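PDB 2GQ8: oxidoreductase, FMN-binding from Shewanella oneidensis, which binds flavin mononucleotide and, as an Old Yellow Enzyme relative, probably uses NADH or NADPH to reduce carbon-carbon double bonds. Local coordinates for residues Q100-G105 with N184-N189. Numbering follows the deposited sequence.
With AC6 (p-hydroxyacetophenone), chain D; FMN (flavin mononucleotide), chain E.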
ATOM      1  N   GLN A 100      -1.608   5.835  -1.220  1.00  6.78           N
ATOM      2  CA  GLN A 100      -0.568   4.854  -1.538  1.00  5.49           C
ATOM      3  C   GLN A 100      -0.222   4.965  -3.014  1.00  5.69           C
ATOM      4  O   GLN A 100      -0.989   4.533  -3.879  1.00  8.35           O
ATOM      5  CB  GLN A 100      -1.000   3.411  -1.239  1.00  7.66           C
ATOM      6  CG  GLN A 100       0.165   2.436  -1.498  1.00  5.66           C
ATOM      7  CD  GLN A 100      -0.202   0.975  -1.370  1.00  5.01           C
ATOM      8  OE1 GLN A 100      -1.051   0.466  -2.106  1.00  7.04           O
ATOM      9  NE2 GLN A 100       0.452   0.285  -0.437  1.00  5.96           N
ATOM     10  N   LEU A 101       0.944   5.543  -3.294  1.00  7.29           N
ATOM     11  CA  LEU A 101       1.407   5.721  -4.675  1.00  7.97           C
ATOM     12  C   LEU A 101       1.841   4.375  -5.220  1.00  7.22           C
ATOM     13  O   LEU A 101       2.739   3.726  -4.685  1.00  8.50           O
ATOM     14  CB  LEU A 101       2.553   6.722  -4.710  1.00  6.85           C
ATOM     15  CG  LEU A 101       2.182   8.068  -4.079  1.00  8.94           C
ATOM     16  CD1 LEU A 101       3.319   9.055  -4.303  1.00  9.62           C
ATOM     17  CD2 LEU A 101       0.878   8.597  -4.677  1.00 10.01           C
ATOM     18  N   TRP A 102       1.224   3.994  -6.328  1.00  6.77           N
ATOM     19  CA  TRP A 102       1.421   2.675  -6.905  1.00  6.35           C
ATOM     20  C   TRP A 102       1.966   2.547  -8.318  1.00  8.98           C
ATOM     21  O   TRP A 102       1.548   3.268  -9.223  1.00  9.21           O
ATOM     22  CB  TRP A 102       0.052   1.995  -6.862  1.00  7.45           C
ATOM     23  CG  TRP A 102      -0.004   0.504  -6.907  1.00  7.48           C
ATOM     24  CD1 TRP A 102       1.011  -0.388  -6.674  1.00  7.17           C
ATOM     25  CD2 TRP A 102      -1.194  -0.275  -7.071  1.00  7.45           C
ATOM     26  NE1 TRP A 102       0.518  -1.674  -6.677  1.00  7.56           N
ATOM     27  CE2 TRP A 102      -0.835  -1.631  -6.917  1.00  7.97           C
ATOM     28  CE3 TRP A 102      -2.536   0.046  -7.329  1.00  7.07           C
ATOM     29  CZ2 TRP A 102      -1.770  -2.672  -7.005  1.00  8.25           C
ATOM     30  CZ3 TRP A 102      -3.469  -0.983  -7.416  1.00  6.24           C
ATOM     31  CH2 TRP A 102      -3.081  -2.330  -7.254  1.00  7.10           C
ATOM     32  N   HIS A 103       2.910   1.624  -8.493  1.00  7.65           N
ATOM     33  CA  HIS A 103       3.386   1.272  -9.824  1.00  9.68           C
ATOM     34  C   HIS A 103       3.536  -0.235  -9.700  1.00  9.67           C
ATOM     35  O   HIS A 103       4.334  -0.716  -8.895  1.00  9.85           O
ATOM     36  CB  HIS A 103       4.725   1.902 -10.206  1.00  8.86           C
ATOM     37  CG  HIS A 103       5.012   1.782 -11.671  1.00 10.97           C
ATOM     38  ND1 HIS A 103       4.958   0.575 -12.334  1.00  9.66           N
ATOM     39  CD2 HIS A 103       5.280   2.718 -12.613  1.00 10.27           C
ATOM     40  CE1 HIS A 103       5.175   0.772 -13.623  1.00 10.12           C
ATOM     41  NE2 HIS A 103       5.372   2.063 -13.818  1.00  9.25           N
ATOM     42  N   VAL A 104       2.751  -0.974 -10.476  1.00  8.36           N
ATOM     43  CA  VAL A 104       2.756  -2.432 -10.407  1.00  9.60           C
ATOM     44  C   VAL A 104       3.883  -3.120 -11.153  1.00  9.25           C
ATOM     45  O   VAL A 104       4.105  -4.312 -10.962  1.00  9.87           O
ATOM     46  CB  VAL A 104       1.425  -3.024 -10.938  1.00  9.72           C
ATOM     47  CG1 VAL A 104       0.247  -2.461 -10.145  1.00  9.50           C
ATOM     48  CG2 VAL A 104       1.271  -2.715 -12.420  1.00  6.12           C
ATOM     49  N   GLY A 105       4.596  -2.376 -11.992  1.00 10.65           N
ATOM     50  CA  GLY A 105       5.669  -2.992 -12.750  1.00 11.24           C
ATOM     51  C   GLY A 105       5.139  -4.124 -13.618  1.00 12.15           C
ATOM     52  O   GLY A 105       4.176  -3.943 -14.366  1.00  9.71           O
ATOM     53  N   ASN A 184       4.602  -6.158  -1.818  1.00  7.01           N
ATOM     54  CA  ASN A 184       3.789  -7.147  -2.504  1.00  8.03           C
ATOM     55  C   ASN A 184       4.072  -7.457  -3.961  1.00  7.62           C
ATOM     56  O   ASN A 184       3.157  -7.653  -4.759  1.00  9.50           O
ATOM     57  CB  ASN A 184       2.319  -6.800  -2.295  1.00  9.40           C
ATOM     58  CG  ASN A 184       1.970  -6.716  -0.822  1.00  8.62           C
ATOM     59  OD1 ASN A 184       2.670  -7.286   0.016  1.00  9.95           O
ATOM     60  ND2 ASN A 184       0.888  -6.026  -0.497  1.00  8.25           N
ATOM     61  N   GLY A 185       5.359  -7.516  -4.278  1.00  8.26           N
ATOM     62  CA  GLY A 185       5.802  -7.874  -5.612  1.00  8.32           C
ATOM     63  C   GLY A 185       5.626  -6.857  -6.710  1.00  9.60           C
ATOM     64  O   GLY A 185       5.752  -7.204  -7.884  1.00 10.46           O
ATOM     65  N   TYR A 186       5.344  -5.609  -6.365  1.00  8.64           N
ATOM     66  CA  TYR A 186       5.171  -4.620  -7.409  1.00  8.94           C
ATOM     67  C   TYR A 186       6.486  -4.019  -7.907  1.00  9.65           C
ATOM     68  O   TYR A 186       7.549  -4.551  -7.589  1.00 10.69           O
ATOM     69  CB  TYR A 186       4.125  -3.597  -6.971  1.00  8.98           C
ATOM     70  CG  TYR A 186       2.783  -4.289  -6.838  1.00  8.84           C
ATOM     71  CD1 TYR A 186       2.186  -4.471  -5.591  1.00  9.18           C
ATOM     72  CD2 TYR A 186       2.154  -4.849  -7.954  1.00  8.30           C
ATOM     73  CE1 TYR A 186       1.007  -5.196  -5.458  1.00 10.97           C
ATOM     74  CE2 TYR A 186       0.968  -5.575  -7.831  1.00 10.59           C
ATOM     75  CZ  TYR A 186       0.399  -5.748  -6.574  1.00  9.15           C
ATOM     76  OH  TYR A 186      -0.755  -6.499  -6.436  1.00  9.92           O
ATOM     77  N   LEU A 187       6.435  -2.944  -8.691  1.00 10.02           N
ATOM     78  CA  LEU A 187       7.665  -2.411  -9.294  1.00 10.60           C
ATOM     79  C   LEU A 187       8.912  -2.270  -8.435  1.00 10.96           C
ATOM     80  O   LEU A 187       9.947  -2.852  -8.755  1.00  9.78           O
ATOM     81  CB  LEU A 187       7.406  -1.074 -10.002  1.00  8.98           C
ATOM     82  CG  LEU A 187       8.645  -0.572 -10.768  1.00 10.35           C
ATOM     83  CD1 LEU A 187       9.079  -1.616 -11.796  1.00 10.88           C
ATOM     84  CD2 LEU A 187       8.342   0.754 -11.448  1.00 10.36           C
ATOM     85  N   ILE A 188       8.845  -1.494  -7.360  1.00  8.97           N
ATOM     86  CA  ILE A 188      10.049  -1.322  -6.558  1.00 10.13           C
ATOM     87  C   ILE A 188      10.510  -2.653  -5.958  1.00 10.51           C
ATOM     88  O   ILE A 188      11.714  -2.927  -5.886  1.00  9.35           O
ATOM     89  CB  ILE A 188       9.834  -0.243  -5.472  1.00 10.83           C
ATOM     90  CG1 ILE A 188       9.496   1.087  -6.164  1.00 14.33           C
ATOM     91  CG2 ILE A 188      11.102  -0.067  -4.628  1.00 10.35           C
ATOM     92  CD1 ILE A 188       9.220   2.238  -5.223  1.00 15.58           C
ATOM     93  N   ASN A 189       9.553  -3.491  -5.561  1.00  8.23           N
ATOM     94  CA  ASN A 189       9.854  -4.798  -4.980  1.00  8.90           C
ATOM     95  C   ASN A 189      10.577  -5.655  -6.027  1.00  9.19           C
ATOM     96  O   ASN A 189      11.408  -6.497  -5.694  1.00  9.19           O
ATOM     97  CB  ASN A 189       8.548  -5.474  -4.553  1.00  9.75           C
ATOM     98  CG  ASN A 189       8.746  -6.562  -3.511  1.00 10.05           C
ATOM     99  OD1 ASN A 189       9.831  -7.143  -3.367  1.00 13.76           O
ATOM    100  ND2 ASN A 189       7.683  -6.859  -2.789  1.00  6.78           N
TER
HETATM  101  C1  AC6 D3097      -1.453  -5.218  -3.177  1.00  9.61           C
HETATM  102  C2  AC6 D3097      -1.994  -6.539  -2.561  1.00 10.02           C
HETATM  103  C3  AC6 D3097      -3.205  -6.923  -3.145  1.00 11.86           C
HETATM  104  C4  AC6 D3097      -3.851  -6.287  -4.228  1.00 10.84           C
HETATM  105  C5  AC6 D3097      -3.296  -5.076  -4.680  1.00  8.93           C
HETATM  106  C6  AC6 D3097      -2.120  -4.501  -4.180  1.00  8.44           C
HETATM  107  O1  AC6 D3097      -0.358  -4.839  -2.498  1.00  9.03           O
HETATM  108  O2  AC6 D3097      -5.471  -7.946  -4.490  1.00 16.18           O
HETATM  109  C7  AC6 D3097      -4.975  -6.722  -5.000  1.00 11.81           C
HETATM  110  C8  AC6 D3097      -5.768  -6.283  -6.232  1.00 12.89           C
HETATM  111  N1  FMN E1401      -1.918  -3.920   0.045  1.00  6.68           N
HETATM  112  C2  FMN E1401      -1.303  -2.764  -0.494  1.00  5.27           C
HETATM  113  O2  FMN E1401      -0.222  -2.403  -0.160  1.00  7.64           O
HETATM  114  N3  FMN E1401      -2.005  -2.090  -1.535  1.00  7.79           N
HETATM  115  C4  FMN E1401      -3.318  -2.248  -1.795  1.00  6.53           C
HETATM  116  O4  FMN E1401      -3.927  -1.721  -2.929  1.00  7.06           O
HETATM  117  C4A FMN E1401      -3.965  -3.577  -1.385  1.00  6.30           C
HETATM  118  N5  FMN E1401      -5.112  -4.081  -1.921  1.00  7.87           N
HETATM  119  C5A FMN E1401      -5.742  -5.059  -1.205  1.00  5.52           C
HETATM  120  C6  FMN E1401      -7.130  -5.426  -1.726  1.00  7.70           C
HETATM  121  C7  FMN E1401      -7.860  -6.401  -0.948  1.00  7.09           C
HETATM  122  C7M FMN E1401      -9.343  -6.541  -1.243  1.00  6.38           C
HETATM  123  C8  FMN E1401      -7.408  -6.926   0.309  1.00  6.09           C
HETATM  124  C8M FMN E1401      -7.994  -7.967   1.300  1.00  8.45           C
HETATM  125  C9  FMN E1401      -6.051  -6.706   0.704  1.00  6.14           C
HETATM  126  C9A FMN E1401      -5.127  -5.764  -0.069  1.00  5.98           C
HETATM  127  N10 FMN E1401      -3.824  -5.279   0.319  1.00  6.46           N
HETATM  128  C10 FMN E1401      -3.168  -4.224  -0.282  1.00  7.58           C
HETATM  129  C1' FMN E1401      -3.126  -5.920   1.451  1.00  6.05           C
HETATM  130  C2' FMN E1401      -3.642  -5.293   2.747  1.00  5.33           C
HETATM  131  O2' FMN E1401      -3.238  -3.936   2.896  1.00  6.27           O
HETATM  132  C3' FMN E1401      -3.169  -6.098   3.969  1.00  7.04           C
HETATM  133  O3' FMN E1401      -1.727  -6.006   4.098  1.00  7.70           O
HETATM  134  C4' FMN E1401      -3.587  -7.552   4.003  1.00  7.47           C
HETATM  135  O4' FMN E1401      -4.999  -7.684   3.695  1.00  7.93           O
HETATM  136  C5' FMN E1401      -3.248  -8.311   5.264  1.00  8.27           C
HETATM  137  O5' FMN E1401      -3.982  -7.793   6.388  1.00  8.33           O
HETATM  138  P   FMN E1401      -5.310  -8.512   6.922  1.00  7.55           P
HETATM  139  O1P FMN E1401      -6.374  -8.356   5.887  1.00  6.29           O
HETATM  140  O2P FMN E1401      -4.976  -9.940   7.238  1.00  8.40           O
HETATM  141  O3P FMN E1401      -5.622  -7.717   8.228  1.00  8.85           O
HETATM  142  O   HOH W   1       6.099  -0.499  -6.711  1.00 13.21           O
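Trp102 and Tyr186 meet at the C-terminal mouth of the TIM barrel, where strand 96-102 runs out into a loop and the chain leaving strand 177-181 turns into helix 187-192. The aromatic contact is edge-to-face: the pyrrole side of the indole stands on the phenol ring, planes at 89°, with Trp102 NE1 3.4 Å from Tyr186 CD1. Asn184 O lies over the opposite face of the phenol, and Val104 packs obliquely against the Tyr186 ring, CB 3.6 Å from Tyr186 CD2. Tyr186 OH is hydrogen-bonded to Tyr68.

These two rings line the ligand pocket. p-Hydroxyacetophenone lies with C6 3.4 Å from Trp102 CZ2, while its phenol oxygen O1 sits at the edge of the Tyr186 ring and takes a nearly straight hydrogen bond from Asn184 ND2, 2.6 Å; His181 NE2 is also hydrogen-bonded to the ligand. Swapping Tyr186 for an alanine would probably leave the indole edge without the face it stands on and Tyr68 without its hydroxyl partner. Deeper in, Gln100 reads the flavin with its whole amide, OE1 accepting from FMN N3 and NE2 donating to FMN O2, its extended chain carrying the group across to the ring.

Away from the ligand, the backbones are tied by one hydrogen bond, Leu187 N to His103 O at 3.1 Å, the donor tilted 26° from the carbonyl plane. A water lies between His103 O and Ile188 N, accepting from the latter. With His103 CG anti to the backbone N (chi1 -166°), the imidazole turns one face to Leu187, whose CD2 makes a CH-pi contact 3.6 Å from the ring centroid. In that ring's plane, His103 ND1 accepts from Gly105 N at 3.0 Å.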